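Side-chain contacts in regulator of G-protein signaling 1 (Homo sapiens, PDB 2BV1), which inhibits signal transduction by raising the GTPase activity of G protein alpha subunits, which drives them into the inactive GDP-bound form: residues Gln21-Leu26 with Asp134-Leu139; Lys28-Ala31 with Gly35-Val38; Asn51-Leu56 with Lys78-Ser83. One frame throughout, in Å; residues are numbered along the deposited sequence.

In the fold
The three contacts illustrate how an all-helical RGS domain is closed locally and at long range. Contact 1 joins the turn between helices 16-21 and 26-31 to the C-terminal helix 134-142, and contacts 2 and 3 are nested along the chain inside the loop it closes. Contact 2 pairs the successive helices 26-31 and 33-45; its centre lies about 9 Å from that of contact 1, and Trp-22 touches both Gly-35 and Leu-29. Contact 3, between helices 50-62 and 69-81, is centred about 18 Å from contact 2 on the opposite side of the chain's centre. Ile-52 and Leu-56 nevertheless pack on Leu-30 and Gln-36, so contact 2 lies between the other two contacts, touching both.

Contact 1 (Gln21-Leu26 with Asp134-Leu139); sequences QWSQSL and DIYLNL
Tyr-136, on the C-terminal helix, reaches across to both Trp-22 and Ser-23. Its CG stands anti to the backbone N (chi1 -178°), which carries the ring out from the helix toward the turn 21-26. The indole meets the phenol at its rim: Trp-22 CE3 lies in the plane of the tyrosine ring, 3.9 Å from Tyr-136 CE1. Farther out, the hydroxyl comes beside the next residue, with Tyr-136 OH 3.6 Å from Ser-23 CB. This is a van der Waals approach; the hydroxyl's hydrogen bond is with the carbonyl O of Val-19, and that of Ser-23 OG is with Met-20 O. In the RGS fold of this protein, the pairing brings the two ends of the helical chain together, and helix 112-131 contributes to the same packing: Tyr-127 OH bonds to Trp-22 O, while Phe-130 meets the Tyr-136 ring. A turn later, the CB of Leu-139 points toward segment 21-26, and one methyl does the touching, with Leu-139 CD2 3.8 Å from Trp-22 CZ3. The leucine side chain crosses the tryptophan at about a right angle. Replacing Trp-22 with an alanine would probably leave the rim of Tyr-136 and the Leu-139 methyl without their packing partner, and Glu-18 without its bond from the indole NE1.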
ATOM      1  N   GLN A  21      -5.445  11.044 -14.418  1.00 37.12           N
ATOM      2  CA  GLN A  21      -6.230  10.963 -13.193  1.00 37.73           C
ATOM      3  C   GLN A  21      -5.504  10.459 -11.931  1.00 37.55           C
ATOM      4  O   GLN A  21      -5.847  10.851 -10.804  1.00 36.21           O
ATOM      5  CB  GLN A  21      -7.500  10.142 -13.430  1.00 38.79           C
ATOM      6  CG  GLN A  21      -8.602  10.890 -14.197  1.00 41.49           C
ATOM      7  CD  GLN A  21      -9.270  12.000 -13.378  1.00 47.85           C
ATOM      8  OE1 GLN A  21      -9.971  11.743 -12.374  1.00 51.25           O
ATOM      9  NE2 GLN A  21      -9.074  13.246 -13.816  1.00 51.37           N
ATOM     10  N   TRP A  22      -4.511   9.605 -12.131  1.00 36.71           N
ATOM     11  CA  TRP A  22      -3.676   9.090 -11.050  1.00 36.97           C
ATOM     12  C   TRP A  22      -2.906  10.212 -10.330  1.00 37.69           C
ATOM     13  O   TRP A  22      -2.512  10.029  -9.177  1.00 35.16           O
ATOM     14  CB  TRP A  22      -2.637   8.098 -11.564  1.00 36.79           C
ATOM     15  CG  TRP A  22      -3.199   6.873 -12.289  1.00 36.65           C
ATOM     16  CD1 TRP A  22      -4.477   6.461 -12.322  1.00 36.61           C
ATOM     17  CD2 TRP A  22      -2.446   5.914 -13.034  1.00 35.12           C
ATOM     18  NE1 TRP A  22      -4.593   5.302 -13.045  1.00 36.06           N
ATOM     19  CE2 TRP A  22      -3.365   4.947 -13.511  1.00 35.67           C
ATOM     20  CE3 TRP A  22      -1.088   5.772 -13.331  1.00 37.51           C
ATOM     21  CZ2 TRP A  22      -2.983   3.870 -14.312  1.00 38.43           C
ATOM     22  CZ3 TRP A  22      -0.691   4.650 -14.113  1.00 39.00           C
ATOM     23  CH2 TRP A  22      -1.643   3.748 -14.615  1.00 36.94           C
ATOM     24  N   SER A  23      -2.638  11.314 -11.055  1.00 37.56           N
ATOM     25  CA  SER A  23      -2.055  12.517 -10.443  1.00 38.28           C
ATOM     26  C   SER A  23      -3.046  13.317  -9.612  1.00 38.29           C
ATOM     27  O   SER A  23      -2.649  14.220  -8.892  1.00 39.47           O
ATOM     28  CB  SER A  23      -1.408  13.404 -11.514  1.00 37.57           C
ATOM     29  OG  SER A  23      -2.418  14.110 -12.161  1.00 40.37           O
ATOM     30  N   GLN A  24      -4.334  12.988  -9.649  1.00 39.05           N
ATOM     31  CA  GLN A  24      -5.301  13.695  -8.833  1.00 39.74           C
ATOM     32  C   GLN A  24      -5.183  13.375  -7.314  1.00 39.77           C
ATOM     33  O   GLN A  24      -5.277  14.273  -6.484  1.00 38.88           O
ATOM     34  CB  GLN A  24      -6.723  13.485  -9.362  1.00 40.02           C
ATOM     35  CG  GLN A  24      -6.933  14.142 -10.788  1.00 43.64           C
ATOM     36  CD  GLN A  24      -7.248  15.670 -10.771  1.00 47.33           C
ATOM     37  OE1 GLN A  24      -6.352  16.535 -10.647  1.00 49.31           O
ATOM     38  NE2 GLN A  24      -8.522  15.996 -10.958  1.00 48.66           N
ATOM     39  N   SER A  25      -4.988  12.109  -6.975  1.00 38.79           N
ATOM     40  CA  SER A  25      -4.844  11.684  -5.599  1.00 38.45           C
ATOM     41  C   SER A  25      -4.306  10.283  -5.579  1.00 39.15           C
ATOM     42  O   SER A  25      -4.491   9.532  -6.549  1.00 37.09           O
ATOM     43  CB  SER A  25      -6.170  11.746  -4.830  1.00 38.70           C
ATOM     44  OG  SER A  25      -7.067  10.742  -5.244  1.00 37.43           O
ATOM     45  N   LEU A  26      -3.613   9.947  -4.497  1.00 38.00           N
ATOM     46  CA  LEU A  26      -3.105   8.622  -4.335  1.00 39.08           C
ATOM     47  C   LEU A  26      -4.304   7.635  -4.416  1.00 39.82           C
ATOM     48  O   LEU A  26      -4.197   6.532  -4.984  1.00 37.50           O
ATOM     49  CB  LEU A  26      -2.347   8.508  -3.002  1.00 38.29           C
ATOM     50  CG  LEU A  26      -1.869   7.104  -2.588  1.00 39.44           C
ATOM     51  CD1 LEU A  26      -0.918   6.515  -3.575  1.00 36.95           C
ATOM     52  CD2 LEU A  26      -1.243   7.219  -1.214  1.00 40.50           C
ATOM     53  N   ASP A 134      10.264   8.876 -14.481  1.00 37.61           N
ATOM     54  CA  ASP A 134      10.239   8.469 -15.872  1.00 39.32           C
ATOM     55  C   ASP A 134       9.157   7.455 -16.133  1.00 39.20           C
ATOM     56  O   ASP A 134       8.491   7.562 -17.140  1.00 38.30           O
ATOM     57  CB  ASP A 134      11.595   7.919 -16.298  1.00 39.23           C
ATOM     58  CG  ASP A 134      12.590   9.024 -16.605  1.00 43.53           C
ATOM     59  OD1 ASP A 134      12.187  10.224 -16.629  1.00 46.74           O
ATOM     60  OD2 ASP A 134      13.767   8.693 -16.818  1.00 45.95           O
ATOM     61  N   ILE A 135       8.967   6.528 -15.184  1.00 39.89           N
ATOM     62  CA  ILE A 135       7.970   5.492 -15.281  1.00 40.83           C
ATOM     63  C   ILE A 135       6.637   6.131 -15.600  1.00 40.00           C
ATOM     64  O   ILE A 135       6.041   5.837 -16.644  1.00 41.22           O
ATOM     65  CB  ILE A 135       7.883   4.600 -13.957  1.00 40.94           C
ATOM     66  CG1 ILE A 135       9.008   3.576 -13.974  1.00 43.88           C
ATOM     67  CG2 ILE A 135       6.565   3.808 -13.933  1.00 43.35           C
ATOM     68  CD1 ILE A 135       8.956   2.500 -12.846  1.00 43.34           C
ATOM     69  N   TYR A 136       6.186   7.014 -14.702  1.00 38.58           N
ATOM     70  CA  TYR A 136       4.923   7.706 -14.863  1.00 37.53           C
ATOM     71  C   TYR A 136       4.869   8.610 -16.107  1.00 36.48           C
ATOM     72  O   TYR A 136       3.964   8.491 -16.914  1.00 36.63           O
ATOM     73  CB  TYR A 136       4.569   8.480 -13.584  1.00 37.01           C
ATOM     74  CG  TYR A 136       3.237   9.177 -13.686  1.00 36.69           C
ATOM     75  CD1 TYR A 136       2.045   8.460 -13.623  1.00 35.42           C
ATOM     76  CD2 TYR A 136       3.171  10.555 -13.880  1.00 34.55           C
ATOM     77  CE1 TYR A 136       0.828   9.106 -13.772  1.00 36.55           C
ATOM     78  CE2 TYR A 136       1.982  11.194 -14.023  1.00 35.26           C
ATOM     79  CZ  TYR A 136       0.809  10.482 -13.952  1.00 35.40           C
ATOM     80  OH  TYR A 136      -0.386  11.107 -14.095  1.00 34.71           O
ATOM     81  N   LEU A 137       5.848   9.498 -16.255  1.00 36.92           N
ATOM     82  CA  LEU A 137       5.793  10.529 -17.291  1.00 37.02           C
ATOM     83  C   LEU A 137       5.947   9.945 -18.701  1.00 37.21           C
ATOM     84  O   LEU A 137       5.216  10.353 -19.604  1.00 36.65           O
ATOM     85  CB  LEU A 137       6.819  11.628 -16.989  1.00 36.81           C
ATOM     86  CG  LEU A 137       6.510  12.446 -15.715  1.00 37.09           C
ATOM     87  CD1 LEU A 137       7.619  13.347 -15.296  1.00 37.56           C
ATOM     88  CD2 LEU A 137       5.248  13.240 -15.916  1.00 37.41           C
ATOM     89  N   ASN A 138       6.825   8.950 -18.874  1.00 36.11           N
ATOM     90  CA  ASN A 138       6.888   8.177 -20.148  1.00 36.69           C
ATOM     91  C   ASN A 138       5.576   7.516 -20.480  1.00 36.02           C
ATOM     92  O   ASN A 138       5.074   7.673 -21.584  1.00 34.77           O
ATOM     93  CB  ASN A 138       8.051   7.138 -20.161  1.00 36.73           C
ATOM     94  CG  ASN A 138       9.462   7.808 -20.215  1.00 38.90           C
ATOM     95  OD1 ASN A 138       9.573   8.979 -20.530  1.00 38.13           O
ATOM     96  ND2 ASN A 138      10.508   7.055 -19.899  1.00 36.33           N
ATOM     97  N   LEU A 139       5.001   6.785 -19.524  1.00 37.24           N
ATOM     98  CA  LEU A 139       3.726   6.101 -19.754  1.00 37.54           C
ATOM     99  C   LEU A 139       2.681   7.100 -20.239  1.00 38.57           C
ATOM    100  O   LEU A 139       2.036   6.901 -21.257  1.00 36.49           O
ATOM    101  CB  LEU A 139       3.230   5.405 -18.487  1.00 36.94           C
ATOM    102  CG  LEU A 139       1.977   4.545 -18.606  1.00 37.70           C
ATOM    103  CD1 LEU A 139       2.236   3.280 -19.543  1.00 37.49           C
ATOM    104  CD2 LEU A 139       1.416   4.110 -17.273  1.00 37.97           C
TER

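Contact 2 (Lys28-Ala31 with Gly35-Val38); sequences KLLA and GQNV
Leu-29 lays its CD1 methyl against the backbone of Gly-35, 3.5 Å from Gly-35 O and 3.6 Å from Gly-35 CA. The pair joins two successive helices of the all-helical RGS domain, 26-31 and 33-45, across a very short connection. The two helices are close here: the CA atoms of Leu-29 and Gly-35 are 5.2 Å apart. Such an approach suits a residue without a side chain, because a CB on Gly-35 would run into Leu-29 O. The leucine's CG lies anti to its backbone N (chi1 174°), and this turns the branch toward the second helix although the CB itself does not point there. Beyond the pair, Leu-29 also packs on Tyr-127 and Phe-130 of helix 112-131.

One residue farther along each helix, the contact becomes polar. The CB of Leu-30 points away from segment 35-38, and its side chain also packs on Ile-52 and Trp-55 of helix 50-62; its CD2 methyl nevertheless passes 4.1 Å from Gln-36 CG, the two side chains crossing at about a right angle. The glutamine chain continues past the leucine side chain to the backbone carbonyl of Leu-30 and ties the two helices together. There Gln-36 NE2 donates to Leu-30 O at 2.7 Å with an N-H...O angle of 167°; the acceptor lies close to the amide plane, and the nitrogen is tilted 17° from the carbonyl plane.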
ATOM      1  N   LYS A  28      -7.018   7.775  -6.271  1.00 42.85           N
ATOM      2  CA  LYS A  28      -7.351   7.430  -7.664  1.00 42.54           C
ATOM      3  C   LYS A  28      -6.293   6.508  -8.260  1.00 42.62           C
ATOM      4  O   LYS A  28      -6.619   5.551  -8.959  1.00 42.37           O
ATOM      5  CB  LYS A  28      -7.520   8.661  -8.559  1.00 43.50           C
ATOM      6  CG  LYS A  28      -8.546   9.641  -8.064  1.00 45.47           C
ATOM      7  CD  LYS A  28      -9.169  10.417  -9.217  1.00 50.01           C
ATOM      8  CE  LYS A  28     -10.098  11.508  -8.721  1.00 49.78           C
ATOM      9  NZ  LYS A  28     -11.021  11.890  -9.807  1.00 52.39           N
ATOM     10  N   LEU A  29      -5.026   6.751  -7.967  1.00 41.63           N
ATOM     11  CA  LEU A  29      -3.997   5.846  -8.457  1.00 42.27           C
ATOM     12  C   LEU A  29      -4.232   4.390  -7.935  1.00 42.48           C
ATOM     13  O   LEU A  29      -4.167   3.403  -8.709  1.00 42.56           O
ATOM     14  CB  LEU A  29      -2.604   6.354  -8.038  1.00 41.12           C
ATOM     15  CG  LEU A  29      -1.378   5.480  -8.319  1.00 42.17           C
ATOM     16  CD1 LEU A  29      -1.106   5.269  -9.823  1.00 41.77           C
ATOM     17  CD2 LEU A  29      -0.181   6.105  -7.625  1.00 43.26           C
ATOM     18  N   LEU A  30      -4.492   4.264  -6.631  1.00 41.60           N
ATOM     19  CA  LEU A  30      -4.696   2.936  -6.046  1.00 43.22           C
ATOM     20  C   LEU A  30      -6.021   2.255  -6.407  1.00 43.41           C
ATOM     21  O   LEU A  30      -6.139   1.067  -6.192  1.00 43.86           O
ATOM     22  CB  LEU A  30      -4.521   2.962  -4.521  1.00 42.02           C
ATOM     23  CG  LEU A  30      -3.179   3.460  -4.041  1.00 43.17           C
ATOM     24  CD1 LEU A  30      -3.238   3.566  -2.539  1.00 43.63           C
ATOM     25  CD2 LEU A  30      -2.004   2.640  -4.469  1.00 45.31           C
ATOM     26  N   ALA A  31      -7.019   3.003  -6.904  1.00 43.70           N
ATOM     27  CA  ALA A  31      -8.277   2.422  -7.314  1.00 44.39           C
ATOM     28  C   ALA A  31      -8.219   1.754  -8.707  1.00 44.86           C
ATOM     29  O   ALA A  31      -9.145   1.085  -9.097  1.00 45.39           O
ATOM     30  CB  ALA A  31      -9.358   3.459  -7.308  1.00 44.76           C
ATOM     31  N   GLY A  35      -2.589   1.141 -12.268  1.00 37.91           N
ATOM     32  CA  GLY A  35      -1.906   2.192 -11.468  1.00 38.46           C
ATOM     33  C   GLY A  35      -1.206   1.609 -10.277  1.00 37.48           C
ATOM     34  O   GLY A  35      -0.044   1.903 -10.023  1.00 38.73           O
ATOM     35  N   GLN A  36      -1.884   0.703  -9.583  1.00 37.62           N
ATOM     36  CA  GLN A  36      -1.236  -0.007  -8.480  1.00 37.51           C
ATOM     37  C   GLN A  36       0.024  -0.729  -8.915  1.00 36.40           C
ATOM     38  O   GLN A  36       1.044  -0.633  -8.253  1.00 37.16           O
ATOM     39  CB  GLN A  36      -2.161  -1.063  -7.873  1.00 38.11           C
ATOM     40  CG  GLN A  36      -3.008  -0.679  -6.748  1.00 39.06           C
ATOM     41  CD  GLN A  36      -3.994  -1.780  -6.450  1.00 39.26           C
ATOM     42  OE1 GLN A  36      -3.652  -2.930  -6.548  1.00 39.33           O
ATOM     43  NE2 GLN A  36      -5.223  -1.425  -6.141  1.00 42.99           N
ATOM     44  N   ASN A  37      -0.074  -1.466 -10.026  1.00 35.65           N
ATOM     45  CA  ASN A  37       1.015  -2.221 -10.565  1.00 35.67           C
ATOM     46  C   ASN A  37       2.201  -1.323 -10.970  1.00 35.89           C
ATOM     47  O   ASN A  37       3.348  -1.694 -10.775  1.00 36.34           O
ATOM     48  CB  ASN A  37       0.555  -3.080 -11.820  1.00 34.25           C
ATOM     49  CG  ASN A  37      -0.418  -4.244 -11.480  1.00 37.51           C
ATOM     50  OD1 ASN A  37      -1.179  -4.744 -12.363  1.00 34.66           O
ATOM     51  ND2 ASN A  37      -0.357  -4.716 -10.254  1.00 32.65           N
ATOM     52  N   VAL A  38       1.924  -0.203 -11.628  1.00 35.55           N
ATOM     53  CA  VAL A  38       3.002   0.706 -12.077  1.00 35.36           C
ATOM     54  C   VAL A  38       3.639   1.452 -10.857  1.00 34.42           C
ATOM     55  O   VAL A  38       4.842   1.550 -10.716  1.00 34.65           O
ATOM     56  CB  VAL A  38       2.456   1.695 -13.160  1.00 35.30           C
ATOM     57  CG1 VAL A  38       3.544   2.682 -13.615  1.00 37.56           C
ATOM     58  CG2 VAL A  38       1.974   0.953 -14.437  1.00 34.70           C
TER

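Contact 3 (Asn51-Leu56 with Lys78-Ser83)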
ATOM      1  N   ASN A  51       5.470  -0.780   1.567  1.00 38.08           N
ATOM      2  CA  ASN A  51       4.360   0.129   1.881  1.00 38.56           C
ATOM      3  C   ASN A  51       3.089  -0.222   1.153  1.00 37.72           C
ATOM      4  O   ASN A  51       2.008  -0.273   1.754  1.00 36.65           O
ATOM      5  CB  ASN A  51       4.750   1.615   1.654  1.00 38.67           C
ATOM      6  CG  ASN A  51       5.622   2.142   2.746  1.00 39.98           C
ATOM      7  OD1 ASN A  51       5.623   1.609   3.859  1.00 43.47           O
ATOM      8  ND2 ASN A  51       6.430   3.145   2.435  1.00 45.51           N
ATOM      9  N   ILE A  52       3.183  -0.426  -0.163  1.00 39.49           N
ATOM     10  CA  ILE A  52       1.981  -0.710  -0.949  1.00 38.77           C
ATOM     11  C   ILE A  52       1.533  -2.150  -0.722  1.00 38.54           C
ATOM     12  O   ILE A  52       0.350  -2.460  -0.694  1.00 38.92           O
ATOM     13  CB  ILE A  52       2.162  -0.406  -2.466  1.00 39.45           C
ATOM     14  CG1 ILE A  52       0.783  -0.408  -3.162  1.00 38.99           C
ATOM     15  CG2 ILE A  52       3.095  -1.413  -3.146  1.00 39.34           C
ATOM     16  CD1 ILE A  52       0.849  -0.194  -4.673  1.00 41.30           C
ATOM     17  N   GLU A  53       2.493  -3.028  -0.544  1.00 38.03           N
ATOM     18  CA  GLU A  53       2.188  -4.416  -0.257  1.00 38.61           C
ATOM     19  C   GLU A  53       1.480  -4.586   1.058  1.00 37.64           C
ATOM     20  O   GLU A  53       0.475  -5.293   1.147  1.00 36.07           O
ATOM     21  CB  GLU A  53       3.465  -5.204  -0.299  1.00 38.91           C
ATOM     22  CG  GLU A  53       3.940  -5.348  -1.694  1.00 43.34           C
ATOM     23  CD  GLU A  53       5.105  -6.275  -1.787  1.00 49.83           C
ATOM     24  OE1 GLU A  53       5.725  -6.595  -0.731  1.00 55.29           O
ATOM     25  OE2 GLU A  53       5.407  -6.668  -2.933  1.00 58.37           O
ATOM     26  N   PHE A  54       1.959  -3.867   2.082  1.00 36.24           N
ATOM     27  CA  PHE A  54       1.246  -3.813   3.341  1.00 35.99           C
ATOM     28  C   PHE A  54      -0.137  -3.280   3.170  1.00 36.12           C
ATOM     29  O   PHE A  54      -1.098  -3.880   3.659  1.00 35.52           O
ATOM     30  CB  PHE A  54       2.002  -2.959   4.414  1.00 35.99           C
ATOM     31  CG  PHE A  54       1.267  -2.845   5.688  1.00 35.85           C
ATOM     32  CD1 PHE A  54       1.061  -3.975   6.489  1.00 34.73           C
ATOM     33  CD2 PHE A  54       0.691  -1.625   6.082  1.00 36.15           C
ATOM     34  CE1 PHE A  54       0.334  -3.872   7.708  1.00 37.52           C
ATOM     35  CE2 PHE A  54      -0.004  -1.509   7.273  1.00 34.80           C
ATOM     36  CZ  PHE A  54      -0.214  -2.636   8.106  1.00 34.66           C
ATOM     37  N   TRP A  55      -0.252  -2.154   2.465  1.00 37.04           N
ATOM     38  CA  TRP A  55      -1.551  -1.532   2.246  1.00 37.83           C
ATOM     39  C   TRP A  55      -2.547  -2.492   1.547  1.00 37.76           C
ATOM     40  O   TRP A  55      -3.658  -2.661   1.991  1.00 37.66           O
ATOM     41  CB  TRP A  55      -1.376  -0.221   1.458  1.00 39.44           C
ATOM     42  CG  TRP A  55      -2.625   0.552   1.374  1.00 40.05           C
ATOM     43  CD1 TRP A  55      -3.064   1.475   2.263  1.00 42.14           C
ATOM     44  CD2 TRP A  55      -3.625   0.485   0.343  1.00 41.17           C
ATOM     45  NE1 TRP A  55      -4.269   1.976   1.865  1.00 42.31           N
ATOM     46  CE2 TRP A  55      -4.637   1.387   0.693  1.00 41.11           C
ATOM     47  CE3 TRP A  55      -3.758  -0.257  -0.839  1.00 42.12           C
ATOM     48  CZ2 TRP A  55      -5.768   1.568  -0.070  1.00 42.79           C
ATOM     49  CZ3 TRP A  55      -4.877  -0.057  -1.612  1.00 41.84           C
ATOM     50  CH2 TRP A  55      -5.868   0.856  -1.225  1.00 40.59           C
ATOM     51  N   LEU A  56      -2.117  -3.131   0.457  1.00 38.26           N
ATOM     52  CA  LEU A  56      -2.931  -4.139  -0.233  1.00 38.28           C
ATOM     53  C   LEU A  56      -3.253  -5.359   0.643  1.00 37.68           C
ATOM     54  O   LEU A  56      -4.337  -5.930   0.538  1.00 38.81           O
ATOM     55  CB  LEU A  56      -2.214  -4.605  -1.512  1.00 38.73           C
ATOM     56  CG  LEU A  56      -1.998  -3.532  -2.566  1.00 40.61           C
ATOM     57  CD1 LEU A  56      -0.854  -3.905  -3.574  1.00 42.56           C
ATOM     58  CD2 LEU A  56      -3.333  -3.219  -3.249  1.00 42.04           C
ATOM     59  N   LYS A  78       3.900 -10.667  10.968  1.00 37.98           N
ATOM     60  CA  LYS A  78       5.261 -11.184  10.812  1.00 37.79           C
ATOM     61  C   LYS A  78       5.924 -10.654   9.534  1.00 37.40           C
ATOM     62  O   LYS A  78       7.110 -10.362   9.517  1.00 37.32           O
ATOM     63  CB  LYS A  78       5.286 -12.729  10.871  1.00 38.24           C
ATOM     64  N   ALA A  79       5.152 -10.519   8.468  1.00 37.44           N
ATOM     65  CA  ALA A  79       5.709 -10.141   7.185  1.00 39.02           C
ATOM     66  C   ALA A  79       6.093  -8.647   7.105  1.00 38.68           C
ATOM     67  O   ALA A  79       6.987  -8.308   6.380  1.00 38.16           O
ATOM     68  CB  ALA A  79       4.737 -10.485   6.054  1.00 39.62           C
ATOM     69  N   PHE A  80       5.454  -7.795   7.887  1.00 39.26           N
ATOM     70  CA  PHE A  80       5.516  -6.317   7.665  1.00 40.23           C
ATOM     71  C   PHE A  80       5.741  -5.488   8.936  1.00 40.71           C
ATOM     72  O   PHE A  80       6.468  -4.524   8.925  1.00 41.46           O
ATOM     73  CB  PHE A  80       4.194  -5.825   7.038  1.00 40.71           C
ATOM     74  CG  PHE A  80       3.938  -6.342   5.640  1.00 41.04           C
ATOM     75  CD1 PHE A  80       4.750  -5.960   4.587  1.00 41.37           C
ATOM     76  CD2 PHE A  80       2.844  -7.172   5.378  1.00 40.70           C
ATOM     77  CE1 PHE A  80       4.510  -6.438   3.296  1.00 41.94           C
ATOM     78  CE2 PHE A  80       2.602  -7.669   4.094  1.00 42.43           C
ATOM     79  CZ  PHE A  80       3.418  -7.291   3.049  1.00 41.29           C
ATOM     80  N   VAL A  81       5.105  -5.873  10.022  1.00 41.88           N
ATOM     81  CA  VAL A  81       4.978  -5.014  11.193  1.00 42.82           C
ATOM     82  C   VAL A  81       5.991  -5.375  12.235  1.00 44.57           C
ATOM     83  O   VAL A  81       6.566  -4.495  12.881  1.00 45.17           O
ATOM     84  CB  VAL A  81       3.577  -5.127  11.818  1.00 42.16           C
ATOM     85  CG1 VAL A  81       3.490  -4.306  13.125  1.00 41.98           C
ATOM     86  CG2 VAL A  81       2.529  -4.696  10.828  1.00 40.93           C
ATOM     87  N   HIS A  82       6.198  -6.676  12.403  1.00 46.58           N
ATOM     88  CA  HIS A  82       7.069  -7.182  13.437  1.00 48.09           C
ATOM     89  C   HIS A  82       8.494  -6.708  13.175  1.00 50.15           C
ATOM     90  O   HIS A  82       8.955  -6.614  12.022  1.00 50.04           O
ATOM     91  CB  HIS A  82       7.013  -8.718  13.521  1.00 47.58           C
ATOM     92  CG  HIS A  82       7.817  -9.281  14.646  1.00 47.99           C
ATOM     93  ND1 HIS A  82       9.113  -9.718  14.487  1.00 48.68           N
ATOM     94  CD2 HIS A  82       7.515  -9.479  15.951  1.00 48.34           C
ATOM     95  CE1 HIS A  82       9.579 -10.148  15.646  1.00 48.06           C
ATOM     96  NE2 HIS A  82       8.628 -10.015  16.550  1.00 47.96           N
ATOM     97  N   SER A  83       9.162  -6.417  14.291  1.00 52.49           N
ATOM     98  CA  SER A  83      10.549  -5.980  14.367  1.00 54.30           C
ATOM     99  C   SER A  83      11.502  -6.766  13.456  1.00 54.89           C
ATOM    100  O   SER A  83      12.452  -6.220  12.910  1.00 55.46           O
ATOM    101  CB  SER A  83      10.969  -6.103  15.843  1.00 55.17           C
ATOM    102  OG  SER A  83       9.792  -6.091  16.685  1.00 56.59           O
TER
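Phe-80 and Phe-54 carry most of this contact, with Glu-53 adding a smaller share. The CB of Phe-80 points toward helix 50-62, and its ring is set against the backbone and the base of the Phe-54 side chain. Over one face of the Phe-80 ring sits Phe-54 CA, 4.0 Å above the ring plane and near its centre, while on the other face Ala-79 CB lies toward the rim. Phe-54 CB makes a CH-pi contact over the same face as its CA, 4.2 Å from the centroid of the Phe-80 ring.

Because Phe-54 holds its CG anti to the backbone N (chi1 178°), its own ring swings past that of Phe-80 and presents an edge. The two form an offset edge-to-face pair, planes at 66° and centroids 5.8 Å apart. The closest approach joins Phe-54 CD1 to Phe-80 CB at 3.7 Å, and farther round the rim Phe-54 CE1 meets Val-81 CG2 at 3.9 Å. Ile-118 of helix 112-131, together with Ile-89 and Phe-111, also packs on the Phe-54 side chain.

Glu-53 takes part through its aliphatic base: its CB is 3.9 Å from Phe-80 CE1. A wider pi-type turn at 78-81 carries Phe-80 and Val-81. This aromatic pairing joins two helices of the all-helical RGS domain, packing residues 80-81 against helix 50-62.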